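Local coordinates for protein N-acetylmuramoyl-L-alanine amidase amiD (Escherichia coli, PDB 3D2Y) that hydrolyses, with a catalytic zinc ion, the bond between N-acetylmuramoyl residues and L-amino acids in cell-wall glycopeptides, at residues A[154-159]-A[224-229]; A[179-184]-A[255-260]. All coordinates share one frame; numbering follows the deposited sequence. Where two conformers were deposited one is given.

Interaction 1 (A[154-159]-A[224-229])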
loop_
_atom_site.group_PDB
_atom_site.type_symbol
_atom_site.label_atom_id
_atom_site.label_comp_id
_atom_site.label_asym_id
_atom_site.label_seq_id
_atom_site.Cartn_x
_atom_site.Cartn_y
_atom_site.Cartn_z
ATOM N N ILE A 154 3.062 1.469 -5.748
ATOM C CA ILE A 154 3.067 2.893 -6.131
ATOM C C ILE A 154 4.385 3.291 -6.778
ATOM O O ILE A 154 4.477 4.358 -7.394
ATOM C CB ILE A 154 2.718 3.842 -4.965
ATOM C CG1 ILE A 154 3.837 3.888 -3.911
ATOM C CG2 ILE A 154 1.367 3.494 -4.405
ATOM C CD1 ILE A 154 3.424 4.728 -2.675
ATOM N N ALA A 155 5.395 2.432 -6.627
ATOM C CA ALA A 155 6.699 2.583 -7.305
ATOM C C ALA A 155 7.249 1.233 -7.807
ATOM O O ALA A 155 8.309 0.772 -7.303
ATOM C CB ALA A 155 7.732 3.175 -6.319
ATOM N N PRO A 156 6.536 0.575 -8.723
ATOM C CA PRO A 156 6.865 -0.819 -9.099
ATOM C C PRO A 156 8.243 -1.025 -9.698
ATOM O O PRO A 156 8.798 -2.125 -9.564
ATOM C CB PRO A 156 5.752 -1.217 -10.087
ATOM C CG PRO A 156 5.134 0.062 -10.482
ATOM C CD PRO A 156 5.304 1.033 -9.390
ATOM N N GLN A 157 8.813 0.012 -10.313
ATOM C CA GLN A 157 10.156 -0.139 -10.911
ATOM C C GLN A 157 11.245 -0.047 -9.846
ATOM O O GLN A 157 12.397 -0.393 -10.138
ATOM C CB GLN A 157 10.460 0.950 -11.949
ATOM C CG GLN A 157 9.465 1.053 -13.118
ATOM C CD GLN A 157 9.355 -0.245 -13.898
ATOM O OE1 GLN A 157 10.346 -0.947 -14.085
ATOM N NE2 GLN A 157 8.151 -0.562 -14.369
ATOM N N ARG A 158 10.915 0.486 -8.662
ATOM C CA ARG A 158 11.947 0.826 -7.669
ATOM C C ARG A 158 11.924 -0.044 -6.440
ATOM O O ARG A 158 12.952 -0.174 -5.759
ATOM C CB ARG A 158 11.825 2.291 -7.205
ATOM C CG ARG A 158 12.064 3.328 -8.332
ATOM C CD ARG A 158 12.170 4.770 -7.787
ATOM N NE ARG A 158 10.996 5.200 -7.005
ATOM C CZ ARG A 158 10.990 5.265 -5.671
ATOM N NH1 ARG A 158 12.087 4.972 -5.002
ATOM N NH2 ARG A 158 9.903 5.659 -4.998
ATOM N N LYS A 159 10.733 -0.547 -6.092
ATOM C CA LYS A 159 10.522 -1.197 -4.772
ATOM C C LYS A 159 9.741 -2.506 -4.877
ATOM O O LYS A 159 8.906 -2.677 -5.771
ATOM C CB LYS A 159 9.774 -0.252 -3.827
ATOM C CG LYS A 159 10.466 1.062 -3.575
ATOM C CD LYS A 159 11.715 0.913 -2.710
ATOM C CE LYS A 159 12.475 2.213 -2.687
ATOM N NZ LYS A 159 13.486 2.125 -1.547
ATOM N N ARG A 224 7.366 -6.331 -16.846
ATOM C CA ARG A 224 7.472 -7.405 -15.838
ATOM C C ARG A 224 7.418 -6.883 -14.388
ATOM O O ARG A 224 6.728 -7.456 -13.561
ATOM C CB ARG A 224 8.727 -8.271 -16.045
ATOM C CG ARG A 224 8.608 -9.309 -17.141
ATOM C CD ARG A 224 9.684 -10.407 -17.025
ATOM N NE ARG A 224 11.042 -9.889 -17.173
ATOM C CZ ARG A 224 11.647 -9.646 -18.339
ATOM N NH1 ARG A 224 11.028 -9.853 -19.497
ATOM N NH2 ARG A 224 12.890 -9.181 -18.341
ATOM N N ARG A 225 8.131 -5.802 -14.085
ATOM C CA ARG A 225 8.108 -5.251 -12.745
ATOM C C ARG A 225 6.691 -4.809 -12.360
ATOM O O ARG A 225 6.267 -5.017 -11.223
ATOM C CB ARG A 225 9.137 -4.114 -12.599
ATOM C CG ARG A 225 10.607 -4.584 -12.549
ATOM C CD ARG A 225 11.289 -4.452 -11.162
ATOM N NE ARG A 225 10.345 -4.322 -10.036
ATOM C CZ ARG A 225 10.643 -3.995 -8.772
ATOM N NH1 ARG A 225 11.892 -3.736 -8.386
ATOM N NH2 ARG A 225 9.647 -3.903 -7.893
ATOM N N VAL A 226 5.941 -4.237 -13.302
ATOM C CA VAL A 226 4.565 -3.807 -12.965
ATOM C C VAL A 226 3.718 -5.046 -12.617
ATOM O O VAL A 226 3.005 -5.062 -11.617
ATOM C CB VAL A 226 3.931 -2.977 -14.078
ATOM C CG1 VAL A 226 2.474 -2.658 -13.754
ATOM C CG2 VAL A 226 4.703 -1.679 -14.263
ATOM N N ILE A 227 3.837 -6.098 -13.428
ATOM C CA ILE A 227 2.949 -7.243 -13.299
ATOM C C ILE A 227 3.357 -7.981 -12.034
ATOM O O ILE A 227 2.513 -8.432 -11.252
ATOM C CB ILE A 227 3.015 -8.150 -14.549
ATOM C CG1 ILE A 227 2.289 -7.480 -15.749
ATOM C CG2 ILE A 227 2.320 -9.461 -14.256
ATOM C CD1 ILE A 227 2.641 -8.022 -17.192
ATOM N N MET A 228 4.660 -8.045 -11.818
ATOM C CA MET A 228 5.229 -8.640 -10.617
ATOM C C MET A 228 4.723 -7.944 -9.333
ATOM O O MET A 228 4.309 -8.617 -8.375
ATOM C CB MET A 228 6.751 -8.589 -10.714
ATOM C CG MET A 228 7.512 -9.257 -9.592
ATOM S SD MET A 228 9.315 -9.022 -9.753
ATOM C CE MET A 228 9.596 -8.925 -11.529
ATOM N N ALA A 229 4.774 -6.606 -9.311
ATOM C CA ALA A 229 4.254 -5.824 -8.184
ATOM C C ALA A 229 2.775 -6.204 -7.852
ATOM O O ALA A 229 2.410 -6.402 -6.681
ATOM C CB ALA A 229 4.391 -4.329 -8.473
#

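Interaction 2 (A[179-184]-A[255-260])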
loop_
_atom_site.group_PDB
_atom_site.type_symbol
_atom_site.label_atom_id
_atom_site.label_comp_id
_atom_site.label_asym_id
_atom_site.label_seq_id
_atom_site.Cartn_x
_atom_site.Cartn_y
_atom_site.Cartn_z
ATOM N N TRP A 179 -9.669 -6.919 -1.841
ATOM C CA TRP A 179 -9.468 -8.320 -2.271
ATOM C C TRP A 179 -10.643 -8.681 -3.162
ATOM O O TRP A 179 -11.764 -8.284 -2.845
ATOM C CB TRP A 179 -9.364 -9.257 -1.068
ATOM C CG TRP A 179 -8.718 -10.566 -1.393
ATOM C CD1 TRP A 179 -9.359 -11.766 -1.638
ATOM C CD2 TRP A 179 -7.313 -10.818 -1.556
ATOM N NE1 TRP A 179 -8.422 -12.753 -1.911
ATOM C CE2 TRP A 179 -7.169 -12.190 -1.890
ATOM C CE3 TRP A 179 -6.158 -10.017 -1.460
ATOM C CZ2 TRP A 179 -5.904 -12.792 -2.100
ATOM C CZ3 TRP A 179 -4.914 -10.610 -1.701
ATOM C CH2 TRP A 179 -4.802 -11.980 -2.020
ATOM N N PRO A 180 -10.384 -9.418 -4.273
ATOM C CA PRO A 180 -11.419 -9.813 -5.220
ATOM C C PRO A 180 -12.353 -10.901 -4.652
ATOM O O PRO A 180 -11.926 -11.726 -3.821
ATOM C CB PRO A 180 -10.610 -10.345 -6.407
ATOM C CG PRO A 180 -9.369 -10.850 -5.816
ATOM C CD PRO A 180 -9.060 -9.934 -4.675
ATOM N N ASP A 181 -13.619 -10.876 -5.075
ATOM C CA ASP A 181 -14.540 -11.949 -4.709
ATOM C C ASP A 181 -14.179 -13.184 -5.522
ATOM O O ASP A 181 -14.117 -13.129 -6.759
ATOM C CB ASP A 181 -15.996 -11.529 -4.939
ATOM C CG ASP A 181 -16.438 -10.388 -4.010
ATOM O OD1 ASP A 181 -15.768 -10.128 -2.977
ATOM O OD2 ASP A 181 -17.466 -9.738 -4.324
ATOM N N ALA A 182 -13.933 -14.290 -4.817
ATOM C CA ALA A 182 -13.438 -15.542 -5.404
ATOM C C ALA A 182 -14.311 -16.082 -6.538
ATOM O O ALA A 182 -13.790 -16.555 -7.549
ATOM C CB ALA A 182 -13.262 -16.586 -4.325
ATOM N N GLN A 183 -15.630 -15.989 -6.379
ATOM C CA GLN A 183 -16.559 -16.416 -7.439
ATOM C C GLN A 183 -16.419 -15.542 -8.696
ATOM O O GLN A 183 -16.556 -16.028 -9.820
ATOM C CB GLN A 183 -18.017 -16.413 -6.943
ATOM C CG GLN A 183 -18.280 -17.332 -5.759
ATOM C CD GLN A 183 -18.421 -18.795 -6.158
ATOM O OE1 GLN A 183 -19.433 -19.197 -6.743
ATOM N NE2 GLN A 183 -17.415 -19.603 -5.826
ATOM N N ARG A 184 -16.124 -14.258 -8.508
ATOM C CA ARG A 184 -15.910 -13.383 -9.655
ATOM C C ARG A 184 -14.546 -13.629 -10.352
ATOM O O ARG A 184 -14.449 -13.503 -11.569
ATOM C CB ARG A 184 -16.119 -11.917 -9.272
ATOM C CG ARG A 184 -17.465 -11.637 -8.624
ATOM C CD ARG A 184 -18.642 -11.998 -9.538
ATOM N NE ARG A 184 -18.711 -11.192 -10.754
ATOM C CZ ARG A 184 -19.372 -11.552 -11.856
ATOM N NH1 ARG A 184 -19.990 -12.721 -11.913
ATOM N NH2 ARG A 184 -19.395 -10.757 -12.914
ATOM N N LEU A 255 -11.262 -4.550 -10.538
ATOM C CA LEU A 255 -11.855 -3.428 -11.224
ATOM C C LEU A 255 -13.397 -3.394 -11.127
ATOM O O LEU A 255 -14.013 -2.346 -10.913
ATOM C CB LEU A 255 -11.373 -3.368 -12.683
ATOM C CG LEU A 255 -9.952 -2.822 -12.852
ATOM C CD1 LEU A 255 -9.400 -3.202 -14.250
ATOM C CD2 LEU A 255 -9.873 -1.300 -12.570
ATOM N N GLU A 256 -14.011 -4.543 -11.279
ATOM C CA GLU A 256 -15.438 -4.670 -11.074
ATOM C C GLU A 256 -15.916 -4.231 -9.672
ATOM O O GLU A 256 -16.904 -3.498 -9.517
ATOM C CB GLU A 256 -15.824 -6.125 -11.372
ATOM C CG GLU A 256 -17.263 -6.422 -11.106
ATOM C CD GLU A 256 -17.601 -7.830 -11.461
ATOM O OE1 GLU A 256 -18.049 -8.039 -12.582
ATOM O OE2 GLU A 256 -17.370 -8.743 -10.630
ATOM N N LYS A 257 -15.212 -4.685 -8.643
ATOM C CA LYS A 257 -15.593 -4.403 -7.265
ATOM C C LYS A 257 -15.246 -2.993 -6.748
ATOM O O LYS A 257 -16.046 -2.380 -6.023
ATOM C CB LYS A 257 -15.014 -5.491 -6.360
ATOM C CG LYS A 257 -15.537 -5.491 -4.911
ATOM C CD LYS A 257 -14.955 -6.662 -4.128
ATOM C CE LYS A 257 -15.343 -6.572 -2.648
ATOM N NZ LYS A 257 -14.667 -7.605 -1.780
ATOM N N TYR A 258 -14.089 -2.464 -7.138
ATOM C CA TYR A 258 -13.578 -1.209 -6.558
ATOM C C TYR A 258 -13.477 -0.052 -7.552
ATOM O O TYR A 258 -13.252 1.108 -7.163
ATOM C CB TYR A 258 -12.209 -1.449 -5.939
ATOM C CG TYR A 258 -12.234 -2.473 -4.848
ATOM C CD1 TYR A 258 -12.696 -2.143 -3.570
ATOM C CD2 TYR A 258 -11.799 -3.784 -5.087
ATOM C CE1 TYR A 258 -12.750 -3.102 -2.536
ATOM C CE2 TYR A 258 -11.832 -4.733 -4.091
ATOM C CZ TYR A 258 -12.318 -4.394 -2.811
ATOM O OH TYR A 258 -12.309 -5.316 -1.796
ATOM N N GLY A 259 -13.604 -0.363 -8.848
ATOM C CA GLY A 259 -13.512 0.663 -9.859
ATOM C C GLY A 259 -12.131 1.286 -9.970
ATOM O O GLY A 259 -11.114 0.684 -9.560
ATOM N N GLN A 260 -12.113 2.502 -10.523
ATOM C CA GLN A 260 -10.872 3.173 -10.931
ATOM C C GLN A 260 -10.740 4.611 -10.403
ATOM O O GLN A 260 -9.680 5.235 -10.538
ATOM C CB GLN A 260 -10.735 3.135 -12.472
ATOM C CG GLN A 260 -11.840 3.821 -13.193
ATOM C CD GLN A 260 -11.786 3.562 -14.679
ATOM O OE1 GLN A 260 -10.847 3.974 -15.361
ATOM N NE2 GLN A 260 -12.778 2.862 -15.182
#

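Interaction 1 (A[154-159]-A[224-229])
A loop-to-helix contact, combining apolar packing with an arginine set against backbone carbonyls, joins the catalytic loop of the amidase fold to helix 220-234 of the C-terminal helical region. The loop through Lys159, the transition-state stabiliser, leaves the short helix 151-154, which opens with the zinc ligand His151.

The apolar part is the ring of Pro156, directed at the helix. Pro156 CB lies 3.8 Å from CB of Ala229, and Pro156 CG meets CG2 of Val226 at 4.2 Å. Gln157 starts out pointing away, but with CG anti to the carbonyl carbon (chi1 -57°) and a second bend at chi2 its amide folds back over the helix. There Gln157 OE1 rests 3.7 Å from CB of Arg225, and Gln157 NE2 sits 3.6 Å from CG2 of Val226 while donating to the carbonyl of Glu222, one turn earlier. An alanine here, lacking the amide, would take away the bond to Glu222 and would probably leave the loop less firmly held against Arg225 and Val226.

Arg225 runs the opposite way past Gln157, bent at chi2 and chi3, so that its guanidinium lies with one face against the Pro156 and Gln157 carbonyls. Arg225 NH2 donates to Lys159 O at 2.6 Å, close to the guanidinium plane but well above the plane of the carbonyl, and at 131° the bond is far from straight. Pro156 O approaches Arg225 NE to 2.7 Å at an angle too poor for a hydrogen bond. NH2 also forms a salt bridge with Asp160.

The positive charge thus lies among backbone carbonyls and a carboxylate that would favour it electrostatically, gripping the main chain of Lys159 while that residue's NZ binds the backbone of the bound peptide.

Interaction 2 (A[179-184]-A[255-260])
Arg184 and Glu256 form a bidentate, side-on salt bridge. Arg184 NE donates to Glu256 OE2 at 2.8 Å and Arg184 NH2 to Glu256 OE1 at 3.1 Å, both bonds almost straight, and each oxygen receives its N-H on the syn lone pair. The guanidinium and carboxylate planes are only 19° apart, so the two groups meet edge to edge. Arg184 reaches this position by coiling through chi2 and chi3, whereas Glu256, its CG anti to the backbone N (chi1 176°), extends straight out from its helix to cross the arginine at about a right angle. Glu256 OE1 also accepts a bond from the hydroxyl of Tyr188, and Arg184 makes a cation-pi contact with Phe187.

A second salt bridge lies nearer the loop. The fully extended Lys257 carries NZ to Asp181 OD1, 3.0 Å away and met from above the carboxylate plane, and the same ammonium donates to Trp179 O nearly along the C=O axis. Asp181 occupies the N-cap position of helix 182-189, yet its side chain makes no capping bond and pairs with the lysine. These links fasten the entry to that helix onto the C-terminal end of helix 245-258, where Gly259 leaves helical geometry with positive phi.

Beside the lysine, Tyr258 OH accepts the backbone N-H of Trp179 at 3.1 Å in a bond of 166°; Trp179 O lies at the edge of the tyrosine ring, near its plane. One face of the Tyr258 ring is approached by Lys257 CG, 3.8 Å above the plane. Farther out, the Trp179 side chain leaves the backbone away from segment 255-260, and its indole packs on Trp168, Gln169 and Ala172 of helix 168-173, while Pro180 lies against Ile250, Ala253 and Leu254 of helix 245-258.

Overall arrangement
Both contacts bring a helix of the C-terminal region against an earlier loop or helix entry: interaction 1 uses helix 220-234, interaction 2 the next helix in the chain, 245-258. Their centres are 21 Å apart and they do not touch, although their segments alternate along the sequence. Interaction 1 is partly buried beside the zinc site, and its chemistry is mixed: proline, valine and alanine packing, a glutamine amide on the helix, and one arginine among backbone carbonyls and a carboxylate. Interaction 2 lies at the surface away from the annotated sites, with no buried residue among those that touch, and relies on paired opposite charges and side-chain-to-backbone hydrogen bonds.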